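Local coordinates for protein glutathione S-transferase (Cupriavidus metallidurans, PDB 4MK3) that probably catalyses the transfer of glutathione to electrophilic substrates and binds glutathione sulfinic acid in a pocket of its thioredoxin-like domain, at residues 111-119 with 170-181. Sequence-based numbering, arbitrary orientation. Where two conformers were deposited one is given.
Sequences EVRCWEALA and CTGTHYTLADVA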
loop_
_atom_site.group_PDB
_atom_site.type_symbol
_atom_site.label_atom_id
_atom_site.label_comp_id
_atom_site.label_asym_id
_atom_site.label_seq_id
_atom_site.Cartn_x
_atom_site.Cartn_y
_atom_site.Cartn_z
ATOM N N GLU A 111 14.358 6.136 -0.635
ATOM C CA GLU A 111 14.050 6.968 -1.783
ATOM C C GLU A 111 13.249 6.191 -2.833
ATOM O O GLU A 111 12.229 6.648 -3.316
ATOM C CB GLU A 111 15.350 7.508 -2.374
ATOM C CG GLU A 111 15.192 8.434 -3.553
ATOM C CD GLU A 111 16.548 8.798 -4.176
ATOM O OE1 GLU A 111 17.567 8.138 -3.852
ATOM O OE2 GLU A 111 16.606 9.740 -4.994
ATOM N N VAL A 112 13.707 4.994 -3.159
ATOM C CA VAL A 112 13.026 4.145 -4.128
ATOM C C VAL A 112 11.654 3.707 -3.644
ATOM O O VAL A 112 10.699 3.711 -4.423
ATOM C CB VAL A 112 13.913 2.920 -4.484
ATOM C CG1 VAL A 112 13.142 1.823 -5.228
ATOM C CG2 VAL A 112 15.104 3.391 -5.299
ATOM N N ARG A 113 11.539 3.334 -2.375
ATOM C CA ARG A 113 10.250 2.883 -1.887
ATOM C C ARG A 113 9.244 4.034 -1.761
ATOM O O ARG A 113 8.041 3.819 -1.942
ATOM C CB ARG A 113 10.409 2.162 -0.550
ATOM C CG ARG A 113 11.251 0.884 -0.553
ATOM C CD ARG A 113 11.209 0.046 -1.810
ATOM N NE ARG A 113 9.961 -0.668 -2.076
ATOM C CZ ARG A 113 9.629 -1.857 -1.581
ATOM N NH1 ARG A 113 10.413 -2.463 -0.703
ATOM N NH2 ARG A 113 8.492 -2.429 -1.963
ATOM N N CYS A 114 9.710 5.241 -1.490
ATOM C CA CYS A 114 8.801 6.373 -1.458
ATOM C C CYS A 114 8.302 6.714 -2.869
ATOM O O CYS A 114 7.119 6.984 -3.067
ATOM C CB CYS A 114 9.469 7.554 -0.770
ATOM S SG CYS A 114 8.384 8.978 -0.617
ATOM N N TRP A 115 9.178 6.651 -3.863
ATOM C CA TRP A 115 8.754 6.774 -5.242
ATOM C C TRP A 115 7.688 5.744 -5.578
ATOM O O TRP A 115 6.695 6.053 -6.242
ATOM C CB TRP A 115 9.927 6.596 -6.200
ATOM C CG TRP A 115 10.696 7.840 -6.515
ATOM C CD1 TRP A 115 11.940 8.193 -6.060
ATOM C CD2 TRP A 115 10.271 8.877 -7.390
ATOM N NE1 TRP A 115 12.301 9.418 -6.593
ATOM C CE2 TRP A 115 11.296 9.842 -7.424
ATOM C CE3 TRP A 115 9.121 9.088 -8.160
ATOM C CZ2 TRP A 115 11.210 11.002 -8.194
ATOM C CZ3 TRP A 115 9.050 10.240 -8.946
ATOM C CH2 TRP A 115 10.081 11.182 -8.945
ATOM N N GLU A 116 7.886 4.499 -5.161
ATOM C CA GLU A 116 6.903 3.457 -5.432
ATOM C C GLU A 116 5.570 3.784 -4.761
ATOM O O GLU A 116 4.512 3.614 -5.352
ATOM C CB GLU A 116 7.413 2.097 -4.982
ATOM C CG GLU A 116 6.393 0.969 -5.217
ATOM C CD GLU A 116 6.811 -0.372 -4.631
ATOM O OE1 GLU A 116 7.547 -0.403 -3.619
ATOM O OE2 GLU A 116 6.431 -1.424 -5.195
ATOM N N ALA A 117 5.624 4.270 -3.533
ATOM C CA ALA A 117 4.397 4.657 -2.823
ATOM C C ALA A 117 3.683 5.806 -3.527
ATOM O O ALA A 117 2.441 5.857 -3.552
ATOM C CB ALA A 117 4.706 4.999 -1.394
ATOM N N LEU A 118 4.436 6.746 -4.065
ATOM C CA LEU A 118 3.851 7.856 -4.799
ATOM C C LEU A 118 3.126 7.351 -6.038
ATOM O O LEU A 118 1.987 7.739 -6.313
ATOM C CB LEU A 118 4.937 8.862 -5.184
ATOM C CG LEU A 118 4.529 10.068 -6.019
ATOM C CD1 LEU A 118 3.405 10.856 -5.359
ATOM C CD2 LEU A 118 5.748 10.935 -6.277
ATOM N N ALA A 119 3.779 6.491 -6.809
ATOM C CA ALA A 119 3.177 5.931 -8.014
ATOM C C ALA A 119 1.952 5.074 -7.694
ATOM O O ALA A 119 0.906 5.193 -8.330
ATOM C CB ALA A 119 4.204 5.136 -8.784
ATOM N N CYS A 170 14.608 8.317 -11.903
ATOM C CA CYS A 170 14.026 8.912 -10.704
ATOM C C CYS A 170 15.029 9.192 -9.603
ATOM O O CYS A 170 14.932 10.238 -8.944
ATOM C CB CYS A 170 12.913 8.034 -10.148
ATOM S SG CYS A 170 11.380 8.084 -11.100
ATOM N N THR A 171 15.968 8.279 -9.383
ATOM C CA THR A 171 16.976 8.446 -8.345
ATOM C C THR A 171 18.353 8.817 -8.876
ATOM O O THR A 171 19.317 8.795 -8.126
ATOM C CB THR A 171 17.106 7.217 -7.439
ATOM O OG1 THR A 171 17.626 6.103 -8.187
ATOM C CG2 THR A 171 15.740 6.870 -6.854
ATOM N N GLY A 172 18.451 9.182 -10.148
ATOM C CA GLY A 172 19.707 9.651 -10.714
ATOM C C GLY A 172 20.229 8.784 -11.858
ATOM O O GLY A 172 19.618 8.701 -12.911
ATOM N N THR A 173 21.350 8.106 -11.631
ATOM C CA THR A 173 22.047 7.383 -12.689
ATOM C C THR A 173 21.402 6.056 -13.068
ATOM O O THR A 173 21.588 5.603 -14.191
ATOM C CB THR A 173 23.510 7.061 -12.294
ATOM O OG1 THR A 173 23.519 6.382 -11.036
ATOM C CG2 THR A 173 24.340 8.329 -12.150
ATOM N N HIS A 174 20.710 5.395 -12.140
ATOM C CA HIS A 174 20.281 4.019 -12.379
ATOM C C HIS A 174 18.806 3.827 -12.358
ATOM O O HIS A 174 18.093 4.427 -11.576
ATOM C CB HIS A 174 20.878 3.090 -11.330
ATOM C CG HIS A 174 22.312 2.777 -11.580
ATOM N ND1 HIS A 174 23.323 3.687 -11.346
ATOM C CD2 HIS A 174 22.913 1.679 -12.093
ATOM C CE1 HIS A 174 24.479 3.153 -11.680
ATOM N NE2 HIS A 174 24.260 1.931 -12.130
ATOM N N TYR A 175 18.372 2.921 -13.232
ATOM C CA TYR A 175 17.001 2.416 -13.278
ATOM C C TYR A 175 16.723 1.550 -12.054
ATOM O O TYR A 175 17.513 0.661 -11.724
ATOM C CB TYR A 175 16.883 1.579 -14.534
ATOM C CG TYR A 175 15.558 0.909 -14.862
ATOM C CD1 TYR A 175 14.502 1.614 -15.403
ATOM C CD2 TYR A 175 15.418 -0.451 -14.709
ATOM C CE1 TYR A 175 13.334 0.981 -15.754
ATOM C CE2 TYR A 175 14.248 -1.093 -15.060
ATOM C CZ TYR A 175 13.222 -0.366 -15.594
ATOM O OH TYR A 175 12.071 -0.995 -15.992
ATOM N N THR A 176 15.612 1.848 -11.395
ATOM C CA THR A 176 15.195 1.139 -10.188
ATOM C C THR A 176 13.695 0.886 -10.222
ATOM O O THR A 176 12.974 1.274 -11.141
ATOM C CB THR A 176 15.484 1.974 -8.911
ATOM O OG1 THR A 176 14.635 3.129 -8.894
ATOM C CG2 THR A 176 16.952 2.385 -8.804
ATOM N N LEU A 177 13.227 0.230 -9.167
ATOM C CA LEU A 177 11.798 0.027 -8.995
ATOM C C LEU A 177 11.020 1.339 -9.008
ATOM O O LEU A 177 9.841 1.353 -9.366
ATOM C CB LEU A 177 11.565 -0.731 -7.684
ATOM C CG LEU A 177 10.113 -1.032 -7.289
ATOM C CD1 LEU A 177 9.418 -1.897 -8.326
ATOM C CD2 LEU A 177 10.082 -1.721 -5.925
ATOM N N ALA A 178 11.650 2.454 -8.617
ATOM C CA ALA A 178 10.982 3.734 -8.716
ATOM C C ALA A 178 10.513 4.017 -10.138
ATOM O O ALA A 178 9.361 4.428 -10.372
ATOM C CB ALA A 178 11.911 4.852 -8.231
ATOM N N ASP A 179 11.419 3.803 -11.087
ATOM C CA ASP A 179 11.100 4.025 -12.492
ATOM C C ASP A 179 10.042 3.075 -12.991
ATOM O O ASP A 179 9.130 3.479 -13.725
ATOM C CB ASP A 179 12.394 3.892 -13.293
ATOM C CG ASP A 179 13.451 4.813 -12.775
ATOM O OD1 ASP A 179 13.315 6.053 -12.959
ATOM O OD2 ASP A 179 14.397 4.306 -12.134
ATOM N N VAL A 180 10.158 1.801 -12.624
ATOM C CA VAL A 180 9.130 0.827 -13.001
ATOM C C VAL A 180 7.745 1.307 -12.557
ATOM O O VAL A 180 6.796 1.318 -13.340
ATOM C CB VAL A 180 9.428 -0.549 -12.380
ATOM C CG1 VAL A 180 8.325 -1.542 -12.693
ATOM C CG2 VAL A 180 10.747 -1.097 -12.857
ATOM N N ALA A 181 7.654 1.698 -11.299
ATOM C CA ALA A 181 6.379 2.067 -10.699
ATOM C C ALA A 181 5.808 3.316 -11.382
ATOM O O ALA A 181 4.628 3.366 -11.743
ATOM C CB ALA A 181 6.549 2.252 -9.215
HETATM O O HOH W 1 14.548 10.983 -5.846
HETATM O O HOH W 2 20.390 8.622 -5.783
HETATM O O HOH W 3 18.629 10.909 -5.674
#
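Val112 CA and Ala178 CA, 5.0 Å apart, mark the closest backbone approach of two nearly parallel helices, whose axes over 111-119 and 177-181 run 8° and 8.1 Å apart. Ala178 CB packs tightly on Trp115 CB, at 3.3 Å. Further along, the methyls of Ala119 and Ala181 meet; small side chains here allow the close spacing. Val112 sends its two methyls separate ways. CG1 stands anti to the backbone N (chi1 166°) and rests on Leu177 CB, while CG2 reaches Thr176 OG1. Over one face of the Trp115 indole, Cys170 SG lies 3.7 Å from the centroid of its six-membered ring, a sulfur-aromatic contact, and Cys170 CB makes a CH-pi contact with the five-membered ring. Trp115 NE1 donates to a water at the ring edge, 2.8 Å away; that water donates to Cys170 O and, in one conformer of Glu111, to its OE2. Replacing Trp115 by an alanine is likely to open a gap over Cys170 and leave this water without its indole donor. Leu177 CD2 sits against the carboxylate of Glu116, whose OE1 takes both NE and NH2 of Arg113 in the guanidinium plane. Glu116 OE2 pairs with Lys36 of helix 32-44. Asp179 OD2 accepts from Thr176 N, and Thr176 OG1 from Ala178 N. This capping box opens helix 177-192, as its counterpart does in the all-helical C-terminal domain of other glutathione transferases.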